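PDB 4L6D: 5-carboxyvanillate decarboxylase from Sphingomonas paucimobilis, which probably removes the 5-carboxylate from 5-carboxyvanillate to give vanillate, working at a manganese ion in an amidohydrolase-fold active site. Local coordinates for residues A[11-16]-A[97-102]; A[117-122]-A[141-146]; A[275-280]-A[310-315]. All coordinates share one frame; numbering follows the deposited sequence.

Contact 1 of 3, residues A[11-16]-A[97-102]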
ATOM      1  N   VAL A  11      24.833  -1.604  -5.592  1.00  6.04           N
ATOM      2  CA  VAL A  11      26.136  -1.414  -6.210  1.00  6.80           C
ATOM      3  C   VAL A  11      25.900  -1.198  -7.708  1.00  6.02           C
ATOM      4  O   VAL A  11      24.828  -1.504  -8.214  1.00  6.28           O
ATOM      5  CB  VAL A  11      27.050  -2.650  -5.963  1.00  6.70           C
ATOM      6  CG1 VAL A  11      26.527  -3.892  -6.715  1.00  7.98           C
ATOM      7  CG2 VAL A  11      28.494  -2.366  -6.316  1.00  9.21           C
ATOM      8  N   THR A  12      26.884  -0.658  -8.415  1.00  6.06           N
ATOM      9  CA  THR A  12      26.816  -0.670  -9.870  1.00  6.27           C
ATOM     10  C   THR A  12      28.188  -0.979 -10.446  1.00  8.04           C
ATOM     11  O   THR A  12      29.174  -1.056  -9.708  1.00  7.87           O
ATOM     12  CB  THR A  12      26.252   0.629 -10.454  1.00  8.98           C
ATOM     13  OG1 THR A  12      25.990   0.442 -11.854  1.00  8.71           O
ATOM     14  CG2 THR A  12      27.231   1.794 -10.259  1.00  8.29           C
ATOM     15  N   PHE A  13      28.234  -1.161 -11.758  1.00  6.85           N
ATOM     16  CA  PHE A  13      29.463  -1.508 -12.461  1.00  7.22           C
ATOM     17  C   PHE A  13      29.543  -0.662 -13.717  1.00  7.56           C
ATOM     18  O   PHE A  13      28.510  -0.304 -14.287  1.00  8.53           O
ATOM     19  CB  PHE A  13      29.466  -2.999 -12.824  1.00  7.20           C
ATOM     20  CG  PHE A  13      29.238  -3.905 -11.647  1.00  6.89           C
ATOM     21  CD1 PHE A  13      30.257  -4.142 -10.735  1.00  6.96           C
ATOM     22  CD2 PHE A  13      28.011  -4.519 -11.462  1.00  9.45           C
ATOM     23  CE1 PHE A  13      30.043  -4.971  -9.638  1.00 10.35           C
ATOM     24  CE2 PHE A  13      27.791  -5.357 -10.374  1.00  8.19           C
ATOM     25  CZ  PHE A  13      28.814  -5.582  -9.463  1.00  8.26           C
ATOM     26  N   GLN A  14      30.756  -0.333 -14.150  1.00  8.44           N
ATOM     27  CA  GLN A  14      30.924   0.609 -15.255  1.00  8.69           C
ATOM     28  C   GLN A  14      30.155   0.281 -16.547  1.00 10.69           C
ATOM     29  O   GLN A  14      29.581   1.180 -17.151  1.00  8.56           O
ATOM     30  CB  GLN A  14      32.407   0.873 -15.542  1.00  8.82           C
ATOM     31  CG  GLN A  14      32.669   2.204 -16.249  1.00 14.76           C
ATOM     32  CD  GLN A  14      32.169   3.393 -15.445  1.00 21.14           C
ATOM     33  OE1 GLN A  14      32.337   3.446 -14.224  1.00 23.04           O
ATOM     34  NE2 GLN A  14      31.536   4.346 -16.124  1.00 18.82           N
ATOM     35  N   PRO A  15      30.131  -0.994 -16.977  1.00  8.43           N
ATOM     36  CA  PRO A  15      29.364  -1.223 -18.213  1.00  8.55           C
ATOM     37  C   PRO A  15      27.879  -0.856 -18.079  1.00  8.23           C
ATOM     38  O   PRO A  15      27.280  -0.398 -19.055  1.00  9.27           O
ATOM     39  CB  PRO A  15      29.530  -2.729 -18.453  1.00 13.55           C
ATOM     40  CG  PRO A  15      30.859  -3.057 -17.810  1.00  9.94           C
ATOM     41  CD  PRO A  15      30.873  -2.200 -16.558  1.00  9.48           C
ATOM     42  N   VAL A  16      27.296  -1.050 -16.898  1.00  7.79           N
ATOM     43  CA  VAL A  16      25.894  -0.694 -16.682  1.00  7.50           C
ATOM     44  C   VAL A  16      25.728   0.830 -16.588  1.00  9.67           C
ATOM     45  O   VAL A  16      24.818   1.413 -17.195  1.00  7.97           O
ATOM     46  CB  VAL A  16      25.316  -1.393 -15.435  1.00  8.76           C
ATOM     47  CG1 VAL A  16      23.845  -1.031 -15.254  1.00  7.22           C
ATOM     48  CG2 VAL A  16      25.487  -2.908 -15.565  1.00  7.00           C
ATOM     49  N   ASN A  97      26.957  -9.838 -13.664  1.00  7.37           N
ATOM     50  CA  ASN A  97      27.042 -11.006 -12.783  1.00  8.17           C
ATOM     51  C   ASN A  97      28.474 -11.499 -12.604  1.00  7.00           C
ATOM     52  O   ASN A  97      28.880 -11.872 -11.499  1.00  7.15           O
ATOM     53  CB  ASN A  97      26.154 -12.145 -13.283  1.00  6.71           C
ATOM     54  CG  ASN A  97      24.681 -11.851 -13.096  1.00  6.38           C
ATOM     55  OD1 ASN A  97      24.302 -11.004 -12.289  1.00  6.34           O
ATOM     56  ND2 ASN A  97      23.839 -12.579 -13.821  1.00  7.99           N
ATOM     57  N   ASP A  98      29.254 -11.483 -13.681  1.00  7.39           N
ATOM     58  CA  ASP A  98      30.669 -11.817 -13.567  1.00  8.49           C
ATOM     59  C   ASP A  98      31.363 -10.828 -12.641  1.00  8.81           C
ATOM     60  O   ASP A  98      32.180 -11.217 -11.809  1.00  8.48           O
ATOM     61  CB  ASP A  98      31.358 -11.787 -14.931  1.00  8.19           C
ATOM     62  CG  ASP A  98      31.037 -12.993 -15.781  1.00 12.05           C
ATOM     63  OD1 ASP A  98      30.494 -13.975 -15.244  1.00 11.56           O
ATOM     64  OD2 ASP A  98      31.366 -12.965 -16.988  1.00 13.44           O
ATOM     65  N   LEU A  99      31.046  -9.544 -12.798  1.00  7.74           N
ATOM     66  CA  LEU A  99      31.679  -8.520 -11.974  1.00  8.64           C
ATOM     67  C   LEU A  99      31.230  -8.630 -10.514  1.00  7.90           C
ATOM     68  O   LEU A  99      32.030  -8.435  -9.599  1.00  9.15           O
ATOM     69  CB  LEU A  99      31.402  -7.121 -12.540  1.00  7.72           C
ATOM     70  CG  LEU A  99      32.152  -6.838 -13.845  1.00  8.68           C
ATOM     71  CD1 LEU A  99      31.696  -5.527 -14.459  1.00 10.62           C
ATOM     72  CD2 LEU A  99      33.654  -6.805 -13.598  1.00 10.23           C
ATOM     73  N   MET A 100      29.958  -8.955 -10.302  1.00  6.81           N
ATOM     74  CA  MET A 100      29.469  -9.210  -8.949  1.00  7.25           C
ATOM     75  C   MET A 100      30.221 -10.376  -8.294  1.00  6.97           C
ATOM     76  O   MET A 100      30.683 -10.271  -7.153  1.00  7.66           O
ATOM     77  CB  MET A 100      27.970  -9.514  -8.958  1.00  9.23           C
ATOM     78  CG  MET A 100      27.398  -9.811  -7.566  1.00  7.78           C
ATOM     79  SD  MET A 100      27.345  -8.344  -6.519  1.00  6.76           S
ATOM     80  CE  MET A 100      25.905  -7.522  -7.180  1.00  6.05           C
ATOM     81  N   ALA A 101      30.358 -11.486  -9.012  1.00  8.33           N
ATOM     82  CA  ALA A 101      31.090 -12.633  -8.465  1.00  7.84           C
ATOM     83  C   ALA A 101      32.546 -12.300  -8.156  1.00  7.97           C
ATOM     84  O   ALA A 101      33.093 -12.727  -7.138  1.00  9.66           O
ATOM     85  CB  ALA A 101      30.993 -13.850  -9.398  1.00  9.65           C
ATOM     86  N   GLN A 102      33.176 -11.518  -9.023  1.00  7.96           N
ATOM     87  CA  GLN A 102      34.564 -11.138  -8.809  1.00  8.88           C
ATOM     88  C   GLN A 102      34.708 -10.175  -7.635  1.00  7.78           C
ATOM     89  O   GLN A 102      35.682 -10.248  -6.882  1.00 10.11           O
ATOM     90  CB  GLN A 102      35.171 -10.546 -10.083  1.00  8.28           C
ATOM     91  CG  GLN A 102      35.362 -11.605 -11.163  1.00  8.58           C
ATOM     92  CD  GLN A 102      35.652 -11.043 -12.547  1.00 13.38           C
ATOM     93  OE1 GLN A 102      36.076  -9.898 -12.695  1.00 15.65           O
ATOM     94  NE2 GLN A 102      35.409 -11.854 -13.567  1.00 18.39           N
TER
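F13 lays its ring against L99 and M100 of helix 86-106, and the tight part of the contact is here. L99 CB sits over one face of the ring, 3.9 Å from the F13 ring centroid and 20° off the normal, a CH-pi contact displaced toward the rim. With CG anti to the carbonyl carbon, beside the backbone N (chi1 -54°), the F13 ring starts out toward helix 86-106; the F13 and L99 side chains slide past each other, L99 CD1 reaching back to F13 CB at 3.7 Å. The far end of the ring meets the helix backbone, with F13 CZ 3.7 Å from M100 N. On the buried side the M100 chain bends at chi2 and chi3, and its CE comes to 3.7 Å from V11 CG1; L74 of strand 71-76 touches both residues. Toward the surface the packing thins: P15 CD and L99 CD1 meet tip to tip at 4.0 Å, both partly exposed, while Q14 leads its amide away to D18. F13 is also the N-cap residue of helix 14-23. The strand end and the helix start after it thus pack on outer helix 86-106, as in the beta-alpha layers of a TIM-barrel amidohydrolase.

Contact 2 of 3, residues A[117-122]-A[141-146]; sequences FAPQDP and LVINSH
F117 and I143 are the nearest CA pair, 7.2 Å apart: a loop that makes a type I beta turn from A118 to D121 lies over strand 140-144, and side chains make most of the contact. These two residues cross at about a right angle. I143 CD1 stands over one face of the phenyl ring, 3.9 Å from the F117 ring centroid and 16° off the normal, in a CH-pi contact shifted toward the rim. I143 CG1 is anti to the backbone N (chi1 -156°), and chi2 of 67° then sets CD1, which also lies 3.3 Å from F117 O and 3.6 Å from P119 CG, the proline and isoleucine meeting tip to tip. Three groups of the loop therefore surround one methyl. L141, two residues back on the strand, approaches the ring edge instead, its CB 4.3 Å from F117 CE1. Helices 122-134 and 158-167 pack on the F117 side chain through I129 and I164, and all five touching residues are buried. V142 points away from the loop, and its side chain is about 4 Å from that of metal ligand H174. Such alternation between barrel interior and surrounding helices is characteristic of the (beta/alpha)8 barrel.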
ATOM      1  N   PHE A 117      19.294 -10.615 -13.983  1.00  5.98           N
ATOM      2  CA  PHE A 117      19.026 -11.187 -15.292  1.00  6.45           C
ATOM      3  C   PHE A 117      18.125 -10.252 -16.069  1.00  7.66           C
ATOM      4  O   PHE A 117      17.592  -9.295 -15.518  1.00  7.74           O
ATOM      5  CB  PHE A 117      18.368 -12.570 -15.158  1.00  7.76           C
ATOM      6  CG  PHE A 117      17.205 -12.604 -14.199  1.00  5.75           C
ATOM      7  CD1 PHE A 117      17.417 -12.833 -12.837  1.00  6.91           C
ATOM      8  CD2 PHE A 117      15.908 -12.426 -14.652  1.00  6.68           C
ATOM      9  CE1 PHE A 117      16.360 -12.861 -11.944  1.00  7.29           C
ATOM     10  CE2 PHE A 117      14.833 -12.466 -13.750  1.00  5.49           C
ATOM     11  CZ  PHE A 117      15.071 -12.684 -12.399  1.00  5.41           C
ATOM     12  N   ALA A 118      17.945 -10.552 -17.349  1.00  6.99           N
ATOM     13  CA  ALA A 118      17.109  -9.733 -18.214  1.00  7.60           C
ATOM     14  C   ALA A 118      15.830 -10.486 -18.589  1.00  8.22           C
ATOM     15  O   ALA A 118      15.835 -11.252 -19.552  1.00  7.86           O
ATOM     16  CB  ALA A 118      17.895  -9.347 -19.472  1.00  7.07           C
ATOM     17  N   PRO A 119      14.736 -10.272 -17.824  1.00  7.36           N
ATOM     18  CA  PRO A 119      13.482 -10.997 -18.072  1.00  9.21           C
ATOM     19  C   PRO A 119      12.853 -10.635 -19.415  1.00  8.82           C
ATOM     20  O   PRO A 119      11.880 -11.288 -19.789  1.00  8.52           O
ATOM     21  CB  PRO A 119      12.561 -10.527 -16.926  1.00 10.41           C
ATOM     22  CG  PRO A 119      13.421  -9.833 -15.947  1.00  9.39           C
ATOM     23  CD  PRO A 119      14.602  -9.309 -16.718  1.00  7.67           C
ATOM     24  N   GLN A 120      13.366  -9.602 -20.094  1.00  6.93           N
ATOM     25  CA  GLN A 120      12.980  -9.292 -21.477  1.00  8.39           C
ATOM     26  C   GLN A 120      13.089 -10.522 -22.380  1.00  9.52           C
ATOM     27  O   GLN A 120      12.388 -10.631 -23.393  1.00 10.46           O
ATOM     28  CB  GLN A 120      13.896  -8.207 -22.078  1.00 10.53           C
ATOM     29  CG  GLN A 120      13.921  -6.845 -21.389  1.00 13.78           C
ATOM     30  CD  GLN A 120      15.048  -6.733 -20.383  1.00  9.76           C
ATOM     31  OE1 GLN A 120      15.133  -7.523 -19.449  1.00  8.44           O
ATOM     32  NE2 GLN A 120      15.918  -5.739 -20.562  1.00  9.73           N
ATOM     33  N   ASP A 121      14.018 -11.412 -22.040  1.00  9.35           N
ATOM     34  CA  ASP A 121      14.253 -12.645 -22.790  1.00  8.09           C
ATOM     35  C   ASP A 121      14.249 -13.780 -21.777  1.00  8.09           C
ATOM     36  O   ASP A 121      15.288 -14.137 -21.247  1.00  9.71           O
ATOM     37  CB  ASP A 121      15.607 -12.572 -23.504  1.00 10.44           C
ATOM     38  CG  ASP A 121      15.940 -13.826 -24.301  1.00  9.70           C
ATOM     39  OD1 ASP A 121      15.263 -14.869 -24.177  1.00 11.90           O
ATOM     40  OD2 ASP A 121      16.921 -13.779 -25.071  1.00 12.31           O
ATOM     41  N   PRO A 122      13.072 -14.355 -21.508  1.00  7.66           N
ATOM     42  CA  PRO A 122      12.953 -15.353 -20.442  1.00  9.32           C
ATOM     43  C   PRO A 122      13.822 -16.591 -20.649  1.00  8.51           C
ATOM     44  O   PRO A 122      14.389 -17.089 -19.671  1.00  8.48           O
ATOM     45  CB  PRO A 122      11.473 -15.730 -20.490  1.00  9.72           C
ATOM     46  CG  PRO A 122      10.811 -14.456 -20.925  1.00 12.11           C
ATOM     47  CD  PRO A 122      11.752 -13.911 -21.988  1.00 10.66           C
ATOM     48  N   LEU A 141      19.329 -14.008  -6.105  1.00  4.73           N
ATOM     49  CA  LEU A 141      19.003 -13.220  -7.294  1.00  4.76           C
ATOM     50  C   LEU A 141      18.299 -11.931  -6.915  1.00  6.22           C
ATOM     51  O   LEU A 141      17.687 -11.835  -5.852  1.00  5.86           O
ATOM     52  CB  LEU A 141      18.095 -14.028  -8.220  1.00  5.73           C
ATOM     53  CG  LEU A 141      18.682 -15.311  -8.797  1.00  5.16           C
ATOM     54  CD1 LEU A 141      17.559 -16.208  -9.328  1.00  9.12           C
ATOM     55  CD2 LEU A 141      19.713 -15.040  -9.882  1.00  6.34           C
ATOM     56  N   VAL A 142      18.369 -10.940  -7.802  1.00  5.16           N
ATOM     57  CA  VAL A 142      17.639  -9.688  -7.618  1.00  4.64           C
ATOM     58  C   VAL A 142      17.041  -9.259  -8.949  1.00  4.57           C
ATOM     59  O   VAL A 142      17.651  -9.427 -10.013  1.00  5.70           O
ATOM     60  CB  VAL A 142      18.541  -8.563  -7.035  1.00  4.54           C
ATOM     61  CG1 VAL A 142      19.724  -8.260  -7.951  1.00  7.04           C
ATOM     62  CG2 VAL A 142      17.738  -7.281  -6.764  1.00  6.78           C
ATOM     63  N   ILE A 143      15.827  -8.739  -8.879  1.00  5.52           N
ATOM     64  CA  ILE A 143      15.170  -8.139 -10.030  1.00  4.98           C
ATOM     65  C   ILE A 143      14.356  -6.950  -9.503  1.00  4.99           C
ATOM     66  O   ILE A 143      13.946  -6.943  -8.339  1.00  5.77           O
ATOM     67  CB  ILE A 143      14.297  -9.175 -10.795  1.00  4.98           C
ATOM     68  CG1 ILE A 143      14.110  -8.749 -12.257  1.00  6.45           C
ATOM     69  CG2 ILE A 143      12.961  -9.390 -10.094  1.00  6.92           C
ATOM     70  CD1 ILE A 143      15.419  -8.775 -13.083  1.00  6.50           C
ATOM     71  N   ASN A 144      14.134  -5.943 -10.342  1.00  4.99           N
ATOM     72  CA  ASN A 144      13.482  -4.707  -9.901  1.00  6.04           C
ATOM     73  C   ASN A 144      12.065  -4.568 -10.417  1.00  9.08           C
ATOM     74  O   ASN A 144      11.847  -4.094 -11.528  1.00  6.71           O
ATOM     75  CB  ASN A 144      14.329  -3.500 -10.303  1.00  5.47           C
ATOM     76  CG  ASN A 144      15.762  -3.672  -9.883  1.00  5.29           C
ATOM     77  OD1 ASN A 144      16.079  -3.562  -8.692  1.00  7.30           O
ATOM     78  ND2 ASN A 144      16.632  -4.016 -10.830  1.00  6.53           N
ATOM     79  N   SER A 145      11.112  -4.969  -9.581  1.00  6.80           N
ATOM     80  CA  SER A 145       9.701  -5.098  -9.926  1.00  5.86           C
ATOM     81  C   SER A 145       9.458  -5.385 -11.418  1.00  7.39           C
ATOM     82  O   SER A 145      10.040  -6.328 -11.941  1.00  8.26           O
ATOM     83  CB  SER A 145       8.888  -3.924  -9.391  1.00  6.99           C
ATOM     84  OG  SER A 145       7.532  -4.306  -9.278  1.00  7.44           O
ATOM     85  N   HIS A 146       8.661  -4.569 -12.102  1.00  6.28           N
ATOM     86  CA  HIS A 146       8.172  -4.911 -13.436  1.00  6.15           C
ATOM     87  C   HIS A 146       9.251  -4.993 -14.510  1.00  5.46           C
ATOM     88  O   HIS A 146      10.316  -4.402 -14.386  1.00  6.28           O
ATOM     89  CB  HIS A 146       7.082  -3.926 -13.885  1.00  6.80           C
ATOM     90  CG  HIS A 146       7.604  -2.637 -14.443  1.00  5.68           C
ATOM     91  ND1 HIS A 146       7.947  -2.484 -15.772  1.00  6.45           N
ATOM     92  CD2 HIS A 146       7.835  -1.438 -13.856  1.00  6.52           C
ATOM     93  CE1 HIS A 146       8.359  -1.245 -15.979  1.00  7.43           C
ATOM     94  NE2 HIS A 146       8.306  -0.590 -14.831  1.00  6.67           N
TER

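Contact 3 of 3, residues A[275-280]-A[310-315]; sequences ESHAAL and IRTAPI
The start of helix 277-287 meets the chain leaving helix 303-311, two outer helices of the barrel, with H277 as the centre of the contact. P314 CD packs over one face of the imidazole, 3.6 Å from the H277 ring centroid and 17° off the normal, and comes to 3.4 Å from H277 CG, a close CH-pi contact. A313 CA is over the same face, 3.5 Å from H277 NE2. T312 arrives differently, in the plane at the ring edge, with OG1 3.4 Å from H277 CE1. T312 OG1 is hydrogen-bonded to Q308 O, and H277 NE2 to F309 O, which ties the imidazole to the last turn of helix 303-311; the F309 ring meets it as well, planes about 20° apart. An alanine here would remove the imidazole and would probably leave F309 O without this donor and P314 CD and A313 CA without the ring face they rest on. H277 CG is anti to the carbonyl carbon (chi1 -70°), which starts the ring out toward T312-P314. Helix 277-287 begins with a classical N-cap, S276 OG accepting from A279 N at 3.0 Å. One turn on, L280 fills the deeper side: its CD2 reaches A313 CB at 3.9 Å and, more loosely, I315 CD1 at 4.3 Å and I310 CD1. P314 centres an inverse gamma turn that carries the chain from A313 to I315. The second subunit packs against the helix start, its E285 and F234 touching A278 and A279, while a bound vanillate makes a weak hydrogen bond to S276 OG.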
ATOM      1  N   GLU A 275      13.038   1.856   9.560  1.00  4.74           N
ATOM      2  CA  GLU A 275      13.727   1.739  10.841  1.00  4.78           C
ATOM      3  C   GLU A 275      12.761   2.067  11.972  1.00  5.28           C
ATOM      4  O   GLU A 275      12.933   3.029  12.715  1.00  7.59           O
ATOM      5  CB  GLU A 275      14.971   2.639  10.820  1.00  5.04           C
ATOM      6  CG  GLU A 275      15.917   2.189   9.698  1.00  6.05           C
ATOM      7  CD  GLU A 275      17.061   3.155   9.394  1.00  6.88           C
ATOM      8  OE1 GLU A 275      17.341   4.064  10.205  1.00  7.30           O
ATOM      9  OE2 GLU A 275      17.688   2.973   8.316  1.00  6.41           O
ATOM     10  N   SER A 276      11.732   1.228  12.076  1.00  4.41           N
ATOM     11  CA  SER A 276      10.682   1.379  13.073  1.00  4.34           C
ATOM     12  C   SER A 276      10.606   0.149  13.954  1.00  4.84           C
ATOM     13  O   SER A 276      10.310  -0.940  13.474  1.00  5.24           O
ATOM     14  CB  SER A 276       9.333   1.550  12.367  1.00  4.44           C
ATOM     15  OG  SER A 276       8.263   1.357  13.285  1.00  5.35           O
ATOM     16  N   HIS A 277      10.869   0.309  15.246  1.00  6.21           N
ATOM     17  CA  HIS A 277      10.730  -0.834  16.149  1.00  5.48           C
ATOM     18  C   HIS A 277       9.302  -1.374  16.167  1.00  5.87           C
ATOM     19  O   HIS A 277       9.093  -2.581  16.297  1.00  6.88           O
ATOM     20  CB  HIS A 277      11.169  -0.469  17.561  1.00  4.86           C
ATOM     21  CG  HIS A 277      12.642  -0.250  17.692  1.00  4.94           C
ATOM     22  ND1 HIS A 277      13.189   0.548  18.674  1.00  6.70           N
ATOM     23  CD2 HIS A 277      13.684  -0.736  16.973  1.00  5.62           C
ATOM     24  CE1 HIS A 277      14.505   0.550  18.549  1.00  7.59           C
ATOM     25  NE2 HIS A 277      14.831  -0.209  17.518  1.00  6.63           N
ATOM     26  N   ALA A 278       8.317  -0.492  16.045  1.00  4.60           N
ATOM     27  CA  ALA A 278       6.921  -0.922  16.068  1.00  5.69           C
ATOM     28  C   ALA A 278       6.585  -1.776  14.855  1.00  5.31           C
ATOM     29  O   ALA A 278       5.894  -2.788  14.979  1.00  5.11           O
ATOM     30  CB  ALA A 278       5.982   0.287  16.127  1.00  6.65           C
ATOM     31  N   ALA A 279       7.054  -1.358  13.679  1.00  5.34           N
ATOM     32  CA  ALA A 279       6.782  -2.107  12.459  1.00  5.13           C
ATOM     33  C   ALA A 279       7.555  -3.420  12.477  1.00  4.83           C
ATOM     34  O   ALA A 279       7.082  -4.435  11.965  1.00  4.91           O
ATOM     35  CB  ALA A 279       7.155  -1.289  11.217  1.00  5.59           C
ATOM     36  N   LEU A 280       8.750  -3.389  13.060  1.00  4.28           N
ATOM     37  CA  LEU A 280       9.571  -4.603  13.172  1.00  5.41           C
ATOM     38  C   LEU A 280       8.868  -5.614  14.071  1.00  5.42           C
ATOM     39  O   LEU A 280       8.756  -6.798  13.716  1.00  4.34           O
ATOM     40  CB  LEU A 280      10.958  -4.277  13.745  1.00  4.06           C
ATOM     41  CG  LEU A 280      11.846  -5.479  14.088  1.00  5.85           C
ATOM     42  CD1 LEU A 280      12.131  -6.299  12.841  1.00  6.08           C
ATOM     43  CD2 LEU A 280      13.150  -5.029  14.740  1.00  7.60           C
ATOM     44  N   ILE A 310      18.679  -1.707  14.659  1.00  5.06           N
ATOM     45  CA  ILE A 310      18.636  -3.121  15.029  1.00  5.74           C
ATOM     46  C   ILE A 310      19.361  -3.417  16.356  1.00  6.35           C
ATOM     47  O   ILE A 310      18.878  -4.231  17.148  1.00  5.98           O
ATOM     48  CB  ILE A 310      19.085  -4.049  13.866  1.00  5.59           C
ATOM     49  CG1 ILE A 310      18.878  -5.524  14.224  1.00  5.38           C
ATOM     50  CG2 ILE A 310      20.529  -3.809  13.501  1.00  5.95           C
ATOM     51  CD1 ILE A 310      17.438  -5.899  14.485  1.00  6.61           C
ATOM     52  N   ARG A 311      20.479  -2.737  16.628  1.00  5.29           N
ATOM     53  CA  ARG A 311      21.198  -2.969  17.885  1.00  5.62           C
ATOM     54  C   ARG A 311      20.350  -2.622  19.106  1.00  5.76           C
ATOM     55  O   ARG A 311      20.554  -3.178  20.191  1.00  7.20           O
ATOM     56  CB  ARG A 311      22.518  -2.188  17.937  1.00  5.87           C
ATOM     57  CG  ARG A 311      23.616  -2.721  17.016  1.00  6.03           C
ATOM     58  CD  ARG A 311      24.943  -2.098  17.450  1.00  6.21           C
ATOM     59  NE  ARG A 311      26.011  -2.198  16.454  1.00  7.93           N
ATOM     60  CZ  ARG A 311      26.711  -3.298  16.211  1.00 10.40           C
ATOM     61  NH1 ARG A 311      26.459  -4.413  16.890  1.00 10.35           N
ATOM     62  NH2 ARG A 311      27.667  -3.279  15.285  1.00 10.14           N
ATOM     63  N   THR A 312      19.421  -1.686  18.940  1.00  5.80           N
ATOM     64  CA  THR A 312      18.582  -1.258  20.049  1.00  5.81           C
ATOM     65  C   THR A 312      17.161  -1.819  19.990  1.00  5.61           C
ATOM     66  O   THR A 312      16.309  -1.396  20.774  1.00  7.49           O
ATOM     67  CB  THR A 312      18.471   0.273  20.129  1.00  5.92           C
ATOM     68  OG1 THR A 312      17.847   0.765  18.930  1.00  6.85           O
ATOM     69  CG2 THR A 312      19.852   0.904  20.292  1.00  9.40           C
ATOM     70  N   ALA A 313      16.896  -2.765  19.091  1.00  6.20           N
ATOM     71  CA  ALA A 313      15.527  -3.273  18.952  1.00  6.21           C
ATOM     72  C   ALA A 313      15.066  -3.977  20.237  1.00  7.02           C
ATOM     73  O   ALA A 313      15.820  -4.762  20.832  1.00  7.39           O
ATOM     74  CB  ALA A 313      15.421  -4.196  17.772  1.00  5.99           C
ATOM     75  N   PRO A 314      13.825  -3.699  20.669  1.00  6.13           N
ATOM     76  CA  PRO A 314      13.302  -4.261  21.918  1.00  6.58           C
ATOM     77  C   PRO A 314      12.760  -5.673  21.702  1.00  8.46           C
ATOM     78  O   PRO A 314      11.557  -5.937  21.802  1.00 11.49           O
ATOM     79  CB  PRO A 314      12.193  -3.280  22.299  1.00  9.11           C
ATOM     80  CG  PRO A 314      11.715  -2.752  21.001  1.00  9.27           C
ATOM     81  CD  PRO A 314      12.934  -2.664  20.115  1.00  9.03           C
ATOM     82  N   ILE A 315      13.689  -6.570  21.389  1.00  6.23           N
ATOM     83  CA  ILE A 315      13.411  -7.973  21.134  1.00  7.41           C
ATOM     84  C   ILE A 315      14.532  -8.764  21.804  1.00  7.96           C
ATOM     85  O   ILE A 315      15.609  -8.223  22.060  1.00  7.88           O
ATOM     86  CB  ILE A 315      13.363  -8.269  19.612  1.00  7.15           C
ATOM     87  CG1 ILE A 315      14.688  -7.866  18.953  1.00  7.29           C
ATOM     88  CG2 ILE A 315      12.181  -7.550  18.980  1.00 10.88           C
ATOM     89  CD1 ILE A 315      14.718  -8.022  17.438  1.00  9.09           C
TER

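Overall arrangement
The three contacts follow one another along the chain without overlapping, spread round a single eight-stranded parallel barrel. Contacts 1 and 2 are neighbours, their centres 16 Å apart and nearest atoms about 5 Å: the first involves the end of strand 5-11 and helix 86-106, the second strand 140-144 and the loop after strand 111-115. Contact 3 lies about 33 Å from contact 1 and 32 Å from contact 2, centre to centre, and joins the start of helix 277-287 to the end of helix 303-311 and the loop after it. Contact 2 lies near metal ligand H174, whereas contact 3 is across the chain's centre from it, away from the metal site.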